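Local coordinates for putative NAD(P)H-flavin oxidoreductase (Streptococcus pyogenes serotype M1, PDB 2HAY), which binds flavin mononucleotide and, as a member of the nitroreductase family, probably catalyses NAD(P)H-dependent reduction of flavins, quinones or nitro compounds, at residues B[35-40]-B[160-165]; B[62-67]-B[184-189]; B[104-109]-B[114-119]; B[124-129]-B[141-146]. All blocks are in the same frame, centred on the assembly; numbering follows the deposited sequence.

Contact 1: residues B[35-40]-B[160-165]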
# COMPACT_ATOMS: atom_id res chain seq x y z
N LEU B 35 9.25 -3.70 -17.89
CA LEU B 35 9.34 -2.51 -17.06
C LEU B 35 8.14 -1.57 -17.30
O LEU B 35 7.57 -1.04 -16.36
CB LEU B 35 10.69 -1.79 -17.28
CG LEU B 35 10.95 -0.56 -16.38
CD1 LEU B 35 11.26 -1.03 -14.95
CD2 LEU B 35 12.08 0.35 -16.94
N ALA B 36 7.79 -1.36 -18.57
CA ALA B 36 6.66 -0.52 -18.92
C ALA B 36 5.33 -1.02 -18.28
O ALA B 36 4.58 -0.23 -17.72
CB ALA B 36 6.53 -0.40 -20.43
N LEU B 37 5.07 -2.32 -18.36
CA LEU B 37 3.88 -2.90 -17.74
C LEU B 37 3.89 -2.70 -16.23
O LEU B 37 2.86 -2.35 -15.67
CB LEU B 37 3.73 -4.38 -18.08
CG LEU B 37 2.45 -5.08 -17.63
CD1 LEU B 37 1.20 -4.39 -18.17
CD2 LEU B 37 2.52 -6.52 -18.12
N ILE B 38 5.04 -2.90 -15.60
CA ILE B 38 5.16 -2.70 -14.16
C ILE B 38 4.86 -1.25 -13.75
O ILE B 38 4.15 -1.00 -12.75
CB ILE B 38 6.57 -3.15 -13.63
CG1 ILE B 38 6.73 -4.68 -13.69
CG2 ILE B 38 6.79 -2.65 -12.16
CD1 ILE B 38 8.21 -5.18 -13.52
N LEU B 39 5.37 -0.30 -14.53
CA LEU B 39 5.14 1.10 -14.28
C LEU B 39 3.68 1.50 -14.56
O LEU B 39 3.12 2.35 -13.87
CB LEU B 39 6.11 1.95 -15.09
CG LEU B 39 7.54 1.99 -14.57
CD1 LEU B 39 8.39 2.66 -15.64
CD2 LEU B 39 7.59 2.79 -13.26
N ASP B 40 3.08 0.88 -15.57
CA ASP B 40 1.64 1.04 -15.86
C ASP B 40 0.79 0.58 -14.68
O ASP B 40 -0.23 1.19 -14.40
CB ASP B 40 1.27 0.24 -17.09
CG ASP B 40 1.40 1.06 -18.38
OD1 ASP B 40 1.09 0.49 -19.44
OD2 ASP B 40 1.80 2.25 -18.35
N ALA B 160 5.79 -10.25 -10.16
CA ALA B 160 5.74 -11.65 -9.79
C ALA B 160 5.11 -12.51 -10.90
O ALA B 160 5.65 -13.56 -11.23
CB ALA B 160 4.99 -11.83 -8.48
N LEU B 161 4.01 -12.03 -11.48
CA LEU B 161 3.32 -12.67 -12.60
C LEU B 161 4.20 -12.78 -13.85
O LEU B 161 4.03 -13.67 -14.68
CB LEU B 161 2.02 -11.93 -12.92
CG LEU B 161 0.90 -12.10 -11.91
CD1 LEU B 161 -0.11 -10.94 -12.01
CD2 LEU B 161 0.16 -13.46 -12.04
N LEU B 162 5.16 -11.87 -13.93
CA LEU B 162 6.12 -11.83 -15.01
C LEU B 162 7.38 -12.66 -14.71
O LEU B 162 8.21 -12.87 -15.59
CB LEU B 162 6.48 -10.36 -15.28
CG LEU B 162 5.42 -9.53 -16.01
CD1 LEU B 162 5.94 -8.10 -16.15
CD2 LEU B 162 5.06 -10.14 -17.40
N GLY B 163 7.51 -13.16 -13.48
CA GLY B 163 8.72 -13.89 -13.08
C GLY B 163 9.86 -12.99 -12.66
O GLY B 163 10.98 -13.44 -12.53
N ILE B 164 9.55 -11.71 -12.43
CA ILE B 164 10.54 -10.72 -12.06
C ILE B 164 10.55 -10.64 -10.53
O ILE B 164 9.50 -10.49 -9.90
CB ILE B 164 10.22 -9.35 -12.72
CG1 ILE B 164 10.40 -9.46 -14.24
CG2 ILE B 164 11.07 -8.21 -12.11
CD1 ILE B 164 9.86 -8.26 -15.00
N ASP B 165 11.74 -10.80 -9.96
CA ASP B 165 11.95 -10.63 -8.55
C ASP B 165 12.05 -9.15 -8.12
O ASP B 165 12.43 -8.25 -8.88
CB ASP B 165 13.19 -11.38 -8.11
CG ASP B 165 12.95 -12.87 -8.08
OD1 ASP B 165 12.05 -13.30 -7.32
OD2 ASP B 165 13.61 -13.58 -8.83

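Contact 2: residues B[62-67]-B[184-189]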
# COMPACT_ATOMS: atom_id res chain seq x y z
N LYS B 62 24.04 5.45 -12.03
CA LYS B 62 24.94 4.71 -11.12
C LYS B 62 25.59 5.59 -10.03
O LYS B 62 25.60 5.21 -8.87
CB LYS B 62 25.95 3.84 -11.87
CG LYS B 62 25.28 2.68 -12.61
CD LYS B 62 26.28 1.62 -13.10
CE LYS B 62 25.61 0.65 -14.06
NZ LYS B 62 24.63 -0.25 -13.38
N PRO B 63 26.12 6.77 -10.41
CA PRO B 63 26.62 7.68 -9.36
C PRO B 63 25.64 7.98 -8.22
O PRO B 63 26.05 8.02 -7.05
CB PRO B 63 26.95 8.94 -10.15
CG PRO B 63 27.38 8.40 -11.51
CD PRO B 63 26.37 7.32 -11.76
N ILE B 64 24.35 8.16 -8.54
CA ILE B 64 23.35 8.52 -7.54
C ILE B 64 23.09 7.32 -6.64
O ILE B 64 23.03 7.47 -5.41
CB ILE B 64 22.07 9.12 -8.16
CG1 ILE B 64 22.39 10.49 -8.75
CG2 ILE B 64 20.99 9.29 -7.09
CD1 ILE B 64 21.34 11.08 -9.64
N LYS B 65 23.00 6.13 -7.24
CA LYS B 65 22.95 4.88 -6.48
C LYS B 65 24.13 4.75 -5.50
O LYS B 65 23.92 4.42 -4.32
CB LYS B 65 22.88 3.67 -7.41
CG LYS B 65 21.63 3.59 -8.26
CD LYS B 65 21.31 2.15 -8.58
CE LYS B 65 20.62 2.04 -9.90
NZ LYS B 65 21.63 2.16 -10.97
N GLU B 66 25.35 5.02 -5.99
CA GLU B 66 26.57 4.94 -5.19
C GLU B 66 26.53 5.91 -3.99
O GLU B 66 26.93 5.54 -2.88
CB GLU B 66 27.82 5.19 -6.07
CG GLU B 66 28.17 4.05 -7.09
CD GLU B 66 29.28 4.41 -8.11
OE1 GLU B 66 30.06 5.38 -7.91
OE2 GLU B 66 29.40 3.69 -9.14
N GLU B 67 26.03 7.12 -4.21
CA GLU B 67 25.83 8.11 -3.16
C GLU B 67 24.77 7.73 -2.11
O GLU B 67 24.92 8.05 -0.94
CB GLU B 67 25.51 9.46 -3.77
CG GLU B 67 25.82 10.60 -2.87
CD GLU B 67 25.74 11.95 -3.57
OE1 GLU B 67 25.60 11.99 -4.82
OE2 GLU B 67 25.81 12.97 -2.84
N HIS B 184 20.57 16.38 -6.66
CA HIS B 184 20.63 16.04 -8.08
C HIS B 184 19.42 16.46 -8.92
O HIS B 184 19.32 16.08 -10.08
CB HIS B 184 20.94 14.54 -8.26
CG HIS B 184 22.35 14.18 -7.88
ND1 HIS B 184 23.39 14.22 -8.78
CD2 HIS B 184 22.88 13.78 -6.71
CE1 HIS B 184 24.50 13.85 -8.17
NE2 HIS B 184 24.22 13.58 -6.91
N ASN B 185 18.52 17.26 -8.35
CA ASN B 185 17.30 17.69 -9.04
C ASN B 185 16.39 16.53 -9.43
O ASN B 185 15.73 16.58 -10.47
CB ASN B 185 17.62 18.52 -10.31
CG ASN B 185 18.10 19.94 -10.00
OD1 ASN B 185 17.80 20.51 -8.94
ND2 ASN B 185 18.81 20.53 -10.95
N VAL B 186 16.40 15.47 -8.63
CA VAL B 186 15.54 14.31 -8.89
C VAL B 186 14.14 14.60 -8.32
O VAL B 186 13.12 14.24 -8.91
CB VAL B 186 16.16 12.99 -8.35
CG1 VAL B 186 15.22 11.79 -8.59
CG2 VAL B 186 17.50 12.71 -9.02
N ILE B 187 14.12 15.29 -7.18
CA ILE B 187 12.88 15.70 -6.55
C ILE B 187 12.95 17.17 -6.20
O ILE B 187 14.04 17.76 -6.13
CB ILE B 187 12.55 14.87 -5.28
CG1 ILE B 187 13.58 15.10 -4.17
CG2 ILE B 187 12.37 13.37 -5.61
CD1 ILE B 187 13.17 14.49 -2.85
N ASP B 188 11.78 17.79 -6.04
CA ASP B 188 11.72 19.11 -5.40
C ASP B 188 11.33 18.88 -3.93
O ASP B 188 10.17 18.66 -3.62
CB ASP B 188 10.71 20.02 -6.10
CG ASP B 188 10.56 21.38 -5.41
OD1 ASP B 188 11.28 21.66 -4.43
OD2 ASP B 188 9.72 22.17 -5.86
N LEU B 189 12.32 18.94 -3.03
CA LEU B 189 12.11 18.65 -1.61
C LEU B 189 11.05 19.52 -0.91
O LEU B 189 10.50 19.16 0.14
CB LEU B 189 13.43 18.77 -0.84
CG LEU B 189 13.88 17.58 0.02
CD1 LEU B 189 14.84 18.01 1.15
CD2 LEU B 189 12.70 16.69 0.54

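Contact 3: residues B[104-109]-B[114-119]. With SO4 (sulfate ion), chain G.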
# COMPACT_ATOMS: atom_id res chain seq x y z
N SER B 104 -7.13 17.62 -9.05
CA SER B 104 -7.59 16.24 -9.09
C SER B 104 -9.10 16.19 -9.38
O SER B 104 -9.61 15.22 -9.94
CB SER B 104 -7.22 15.49 -7.79
OG SER B 104 -7.95 15.96 -6.67
N LEU B 105 -9.79 17.27 -9.02
CA LEU B 105 -11.19 17.44 -9.32
C LEU B 105 -11.36 17.93 -10.75
O LEU B 105 -12.17 17.39 -11.49
CB LEU B 105 -11.83 18.39 -8.29
CG LEU B 105 -11.92 17.82 -6.87
CD1 LEU B 105 -12.16 18.92 -5.84
CD2 LEU B 105 -13.01 16.75 -6.77
N LEU B 106 -10.59 18.94 -11.14
CA LEU B 106 -10.61 19.45 -12.51
C LEU B 106 -10.33 18.37 -13.55
O LEU B 106 -11.02 18.32 -14.57
CB LEU B 106 -9.64 20.62 -12.67
CG LEU B 106 -9.88 21.83 -11.76
CD1 LEU B 106 -8.69 22.80 -11.78
CD2 LEU B 106 -11.18 22.57 -12.12
N ARG B 107 -9.34 17.53 -13.29
CA ARG B 107 -8.98 16.37 -14.12
C ARG B 107 -10.18 15.52 -14.46
O ARG B 107 -10.23 14.93 -15.53
CB ARG B 107 -7.98 15.45 -13.38
CG ARG B 107 -6.53 15.81 -13.57
CD ARG B 107 -5.60 14.58 -13.46
NE ARG B 107 -5.56 13.95 -12.14
CZ ARG B 107 -5.00 14.48 -11.05
NH1 ARG B 107 -4.47 15.71 -11.09
NH2 ARG B 107 -5.00 13.81 -9.90
N ARG B 108 -11.09 15.42 -13.50
CA ARG B 108 -12.30 14.62 -13.61
C ARG B 108 -13.50 15.45 -14.10
O ARG B 108 -14.64 14.98 -14.08
CB ARG B 108 -12.60 13.97 -12.26
CG ARG B 108 -11.54 12.95 -11.83
CD ARG B 108 -11.65 12.64 -10.36
NE ARG B 108 -13.04 12.46 -9.97
CZ ARG B 108 -13.46 12.20 -8.73
NH1 ARG B 108 -14.78 12.06 -8.50
NH2 ARG B 108 -12.59 12.08 -7.73
N GLY B 109 -13.25 16.68 -14.53
CA GLY B 109 -14.32 17.53 -15.06
C GLY B 109 -15.23 18.17 -14.01
O GLY B 109 -16.32 18.66 -14.34
N ASP B 114 -20.48 24.66 -7.35
CA ASP B 114 -20.69 23.88 -6.14
C ASP B 114 -20.85 22.41 -6.42
O ASP B 114 -21.52 21.69 -5.68
CB ASP B 114 -21.89 24.43 -5.36
CG ASP B 114 -21.75 25.91 -5.06
OD1 ASP B 114 -20.60 26.37 -4.86
OD2 ASP B 114 -22.80 26.62 -5.04
N GLY B 115 -20.25 21.97 -7.52
CA GLY B 115 -19.82 20.58 -7.67
C GLY B 115 -18.41 20.51 -7.11
O GLY B 115 -18.11 19.66 -6.28
N LEU B 116 -17.56 21.42 -7.57
CA LEU B 116 -16.19 21.54 -7.11
C LEU B 116 -16.12 21.93 -5.63
O LEU B 116 -15.49 21.25 -4.83
CB LEU B 116 -15.47 22.59 -7.94
CG LEU B 116 -14.03 22.97 -7.59
CD1 LEU B 116 -13.06 22.07 -8.33
CD2 LEU B 116 -13.80 24.43 -7.95
N ASN B 117 -16.78 23.04 -5.29
CA ASN B 117 -16.79 23.59 -3.94
C ASN B 117 -17.42 22.66 -2.92
O ASN B 117 -16.91 22.53 -1.79
CB ASN B 117 -17.50 24.95 -3.92
CG ASN B 117 -16.72 26.02 -4.66
OD1 ASN B 117 -17.27 26.68 -5.55
ND2 ASN B 117 -15.44 26.20 -4.32
N SER B 118 -18.50 21.99 -3.32
CA SER B 118 -19.13 20.99 -2.46
C SER B 118 -18.20 19.80 -2.17
O SER B 118 -18.20 19.29 -1.05
CB SER B 118 -20.44 20.49 -3.06
OG SER B 118 -20.22 19.34 -3.86
N ARG B 119 -17.43 19.34 -3.17
CA ARG B 119 -16.44 18.30 -2.91
C ARG B 119 -15.35 18.81 -1.99
O ARG B 119 -14.96 18.11 -1.05
CB ARG B 119 -15.88 17.67 -4.19
CG ARG B 119 -16.51 16.31 -4.50
CD ARG B 119 -16.72 16.12 -5.99
NE ARG B 119 -17.48 14.91 -6.35
CZ ARG B 119 -16.99 13.67 -6.33
NH1 ARG B 119 -17.75 12.64 -6.69
NH2 ARG B 119 -15.73 13.46 -5.93
S SO4 G . -14.70 10.49 -3.82
O1 SO4 G . -15.09 11.92 -3.56
O2 SO4 G . -13.99 10.04 -2.54
O3 SO4 G . -16.01 9.64 -4.11
O4 SO4 G . -13.69 10.38 -5.06

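Contact 4: residues B[124-129]-B[141-146]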
# COMPACT_ATOMS: atom_id res chain seq x y z
N GLU B 124 -12.50 18.78 3.07
CA GLU B 124 -12.17 19.54 4.27
C GLU B 124 -12.51 18.78 5.56
O GLU B 124 -11.66 18.61 6.42
CB GLU B 124 -12.84 20.93 4.28
CG GLU B 124 -12.50 21.73 5.55
CD GLU B 124 -12.99 23.17 5.52
OE1 GLU B 124 -13.56 23.59 4.49
OE2 GLU B 124 -12.82 23.88 6.55
N SER B 125 -13.76 18.34 5.69
CA SER B 125 -14.14 17.59 6.90
C SER B 125 -13.41 16.27 6.97
O SER B 125 -13.09 15.81 8.06
CB SER B 125 -15.66 17.39 7.02
OG SER B 125 -16.17 16.67 5.91
N PHE B 126 -13.15 15.68 5.80
CA PHE B 126 -12.36 14.45 5.72
C PHE B 126 -10.97 14.63 6.34
O PHE B 126 -10.53 13.80 7.14
CB PHE B 126 -12.25 13.97 4.27
CG PHE B 126 -11.30 12.81 4.07
CD1 PHE B 126 -10.12 12.96 3.32
CD2 PHE B 126 -11.59 11.55 4.62
CE1 PHE B 126 -9.25 11.86 3.13
CE2 PHE B 126 -10.74 10.45 4.45
CZ PHE B 126 -9.58 10.59 3.70
N GLN B 127 -10.28 15.72 6.00
CA GLN B 127 -8.94 15.96 6.56
C GLN B 127 -8.94 16.50 7.99
O GLN B 127 -8.03 16.23 8.76
CB GLN B 127 -8.13 16.90 5.66
CG GLN B 127 -7.78 16.28 4.28
CD GLN B 127 -6.70 17.06 3.56
OE1 GLN B 127 -6.43 18.21 3.89
NE2 GLN B 127 -6.07 16.43 2.57
N LYS B 128 -9.96 17.27 8.36
CA LYS B 128 -10.02 17.87 9.68
C LYS B 128 -10.61 16.92 10.73
O LYS B 128 -10.12 16.86 11.85
CB LYS B 128 -10.83 19.17 9.67
CG LYS B 128 -10.19 20.31 8.93
CD LYS B 128 -10.92 21.64 9.18
CE LYS B 128 -10.01 22.79 8.71
NZ LYS B 128 -10.79 24.01 8.41
N GLU B 129 -11.63 16.15 10.33
CA GLU B 129 -12.41 15.36 11.28
C GLU B 129 -12.25 13.84 11.14
O GLU B 129 -12.00 13.17 12.14
CB GLU B 129 -13.88 15.81 11.23
CG GLU B 129 -14.06 17.28 11.69
CD GLU B 129 -15.02 18.07 10.82
OE1 GLU B 129 -16.18 17.60 10.66
OE2 GLU B 129 -14.61 19.15 10.30
N PHE B 141 1.71 14.13 4.58
CA PHE B 141 2.71 13.46 3.78
C PHE B 141 2.57 11.96 3.92
O PHE B 141 2.64 11.22 2.92
CB PHE B 141 4.15 13.90 4.14
CG PHE B 141 5.18 13.10 3.41
CD1 PHE B 141 5.42 13.35 2.04
CD2 PHE B 141 5.84 12.04 4.04
CE1 PHE B 141 6.29 12.58 1.33
CE2 PHE B 141 6.75 11.25 3.32
CZ PHE B 141 6.99 11.53 1.96
N ASP B 142 2.40 11.50 5.17
CA ASP B 142 2.28 10.06 5.43
C ASP B 142 1.01 9.53 4.75
O ASP B 142 1.00 8.41 4.25
CB ASP B 142 2.33 9.77 6.93
CG ASP B 142 3.76 9.68 7.47
OD1 ASP B 142 4.69 9.37 6.69
OD2 ASP B 142 3.98 9.88 8.68
N TRP B 143 -0.02 10.37 4.65
CA TRP B 143 -1.20 10.00 3.90
C TRP B 143 -0.98 9.80 2.40
O TRP B 143 -1.43 8.79 1.83
CB TRP B 143 -2.30 11.01 4.16
CG TRP B 143 -3.53 10.81 3.34
CD1 TRP B 143 -4.40 9.75 3.39
CD2 TRP B 143 -4.04 11.71 2.34
NE1 TRP B 143 -5.44 9.94 2.51
CE2 TRP B 143 -5.25 11.13 1.85
CE3 TRP B 143 -3.62 12.95 1.84
CZ2 TRP B 143 -6.03 11.75 0.84
CZ3 TRP B 143 -4.40 13.57 0.84
CH2 TRP B 143 -5.59 12.95 0.36
N THR B 144 -0.29 10.73 1.73
CA THR B 144 0.06 10.47 0.33
C THR B 144 1.04 9.32 0.17
O THR B 144 0.95 8.53 -0.80
CB THR B 144 0.57 11.73 -0.41
OG1 THR B 144 1.73 12.23 0.28
CG2 THR B 144 -0.50 12.80 -0.41
N ALA B 145 2.00 9.23 1.11
CA ALA B 145 2.95 8.11 1.12
C ALA B 145 2.20 6.76 1.21
O ALA B 145 2.57 5.80 0.50
CB ALA B 145 3.99 8.26 2.23
N LYS B 146 1.12 6.70 2.00
CA LYS B 146 0.29 5.47 2.07
C LYS B 146 -0.21 5.04 0.71
O LYS B 146 -0.19 3.84 0.40
CB LYS B 146 -0.92 5.62 2.98
CG LYS B 146 -0.60 5.66 4.46
CD LYS B 146 -1.83 5.99 5.28
CE LYS B 146 -1.45 6.15 6.73
NZ LYS B 146 -2.63 6.53 7.56

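Contact 1: residues B[35-40]-B[160-165]
I38 and I164 meet tip to tip, and their encounter illustrates how a buried helix contact can be made of branched aliphatic ends alone. The CD1 methyls of I38 and I164 lie 3.8 Å apart. Both isoleucines use the same shape: CG1 sits beside the backbone N (chi1 -70° in I38, -67° in I164) and the chain then runs straight out to CD1, which points each CD1 at the other side chain. L162 reaches across beside this pair. Its CD1 methyl is 4.3 Å from CD2 of L37 and equally far from CG1 of I38, so one methyl faces two consecutive residues of the other helix at the looser end of van der Waals range.

No hydrogen bond crosses here. G163, with positive phi, ends helix 137-162 in a Schellman motif, its N bonded to A160 O at 2.9 Å. The turn carries the chain from L162 to I164 while both side chains still point at helix 32-43.

M155 and A159 of helix 137-162 extend the surface under I38, L39 packs on I86 of strand 84-91, and H9 of the second subunit covers L37.

Contact 2: residues B[62-67]-B[184-189]
OE1 of E67 accepts a hydrogen bond from NE2 of H184 at 3.0 Å, and the other carboxylate oxygen, OE2, forms a salt bridge with K183. The two oxygens thus hold neighbouring residues at the end of helix 174-183. The N-H of H184 points at OE1 with an angle of 153°, and the oxygen lies close to the imidazole plane. OE1 is met on its syn side, yet the carboxylate is turned almost perpendicular to the ring, by 81°. An extended E67 chain, with CG anti to the backbone N (chi1 -157°), carries the acid out to this edge.

I64, one turn earlier on the same helix, covers a face of the imidazole. Its CG1 stands 3.8 Å from the centroid of the H184 ring, nearly on the ring normal, a CH-pi contact; CD1 lies at the CB side of the ring, 3.7 Å from CG of H184. Edge and face are therefore gripped by residues i and i+3 of one helix, which would restrict rotation of the ring.

H184 is the first residue beyond helix 174-183, which closes in a Schellman motif with N185 at positive phi, and the chain then turns toward strand 192-201. That turn brings V186 beside the same isoleucine, with V186 CG2 4.2 Å from I64 CD1. V223 of the second subunit packs on both I64 and V186, while L59 of strand 54-59 also touches I64.

Contact 3: residues B[104-109]-B[114-119]
The backbones approach most closely at L105 and L116, whose CA atoms are 6.8 Å apart, where helix 99-106 ends in a Schellman motif with G109 at positive phi and the chain soon enters helix 116-130. Leucines fill this narrow gap. CD1 of L116 lies 3.9 Å from CB of L105 and also approaches CD2 of L106, at 4.3 Å. With CG anti to the backbone N (chi1 176°), L116 swings its methyl across to the preceding helix. The CD2 branch of L105 turns to a different partner, packing 3.8 Å from CD of R119, on the aliphatic part of that side chain.

Beyond the leucines, two arginines converge on a sulfate ion, probably taken up from the crystallisation liquor. NH2 of R119 comes within 2.9 Å of sulfate O1, and NH2 of R108 gives a weak hydrogen bond to O4 at 3.4 Å. The guanidinium planes stand almost at right angles, 85° apart, and NH1 of R108 is 3.1 Å from NH2 of R119; the shared anion beside them would probably offset the closeness of these two donors. The R108 side chain also lies about 4 Å from a bound FMN.

L120 and Y123 of helix 116-130 continue the apolar surface against L105, I110 in the connecting loop touches both L105 and R119, and R23 of the second subunit packs on R119.

Contact 4: residues B[124-129]-B[141-146]
This is a buried contact between aromatic and amide side chains, joining helix 116-130 to the N-terminal part of helix 137-162 across a wide gap: the nearest CA atoms, those of Q127 and W143, are 10.1 Å apart. The indole of W143 reaches into it. It is thrown toward the other helix because CG stands anti to the backbone N (chi1 174°), and its six-membered ring takes both partners.

F126 meets it with a ring edge. CE1 of F126 lies 4.0 Å from CZ2 of W143, and CZ2 is close to the plane of the phenyl ring. Q127 approaches from the neighbouring position, its side chain crossing the indole at about a right angle. The NE2 atom of Q127 is 3.7 Å from CZ3 of W143, with amide and ring planes 86° apart. No hydrogen bond crosses between the two segments. NE2 of Q127 donates instead to the backbone O of A94, a bond that steadies the amide while its nitrogen packs against the tryptophan.

The polar edge of the indole is satisfied across the dimer: NE1 of W143 donates to OE2 of E170 of the second subunit, which also packs on F126. Nearby, D142 and K146 exchange salt bridges with K146 and D142 of the second subunit.

E170 is an FMN-binding residue, and F126 lies about 6 Å from a bound FMN. The contact thus sits just behind a flavin pocket and is joined to it through E170 of the second subunit, consistent with the FMN sites at the dimer interface known in the nitroreductase family.

Overall arrangement
From the N terminus, helix 32-43 opens the loop that contact 1 closes at the end of helix 137-162. Helix 62-68 opens a second loop before that happens, and contact 2 closes it after helix 174-183, so the two long loops cross. Contacts 3 and 4 are short-range, follow in series and nest inside both: 104-109 meets 114-119 across a brief connection, then 124-129 meets 141-146. Helix 116-130 serves contacts 3 and 4, while helix 137-162 serves contacts 4 and 1, which lie on opposite sides of the chain's centre, about 30 Å apart between centres. Contact 2 ties helix 62-68 to the loop between helix 174-183 and strand 192-201. All four touch the second subunit.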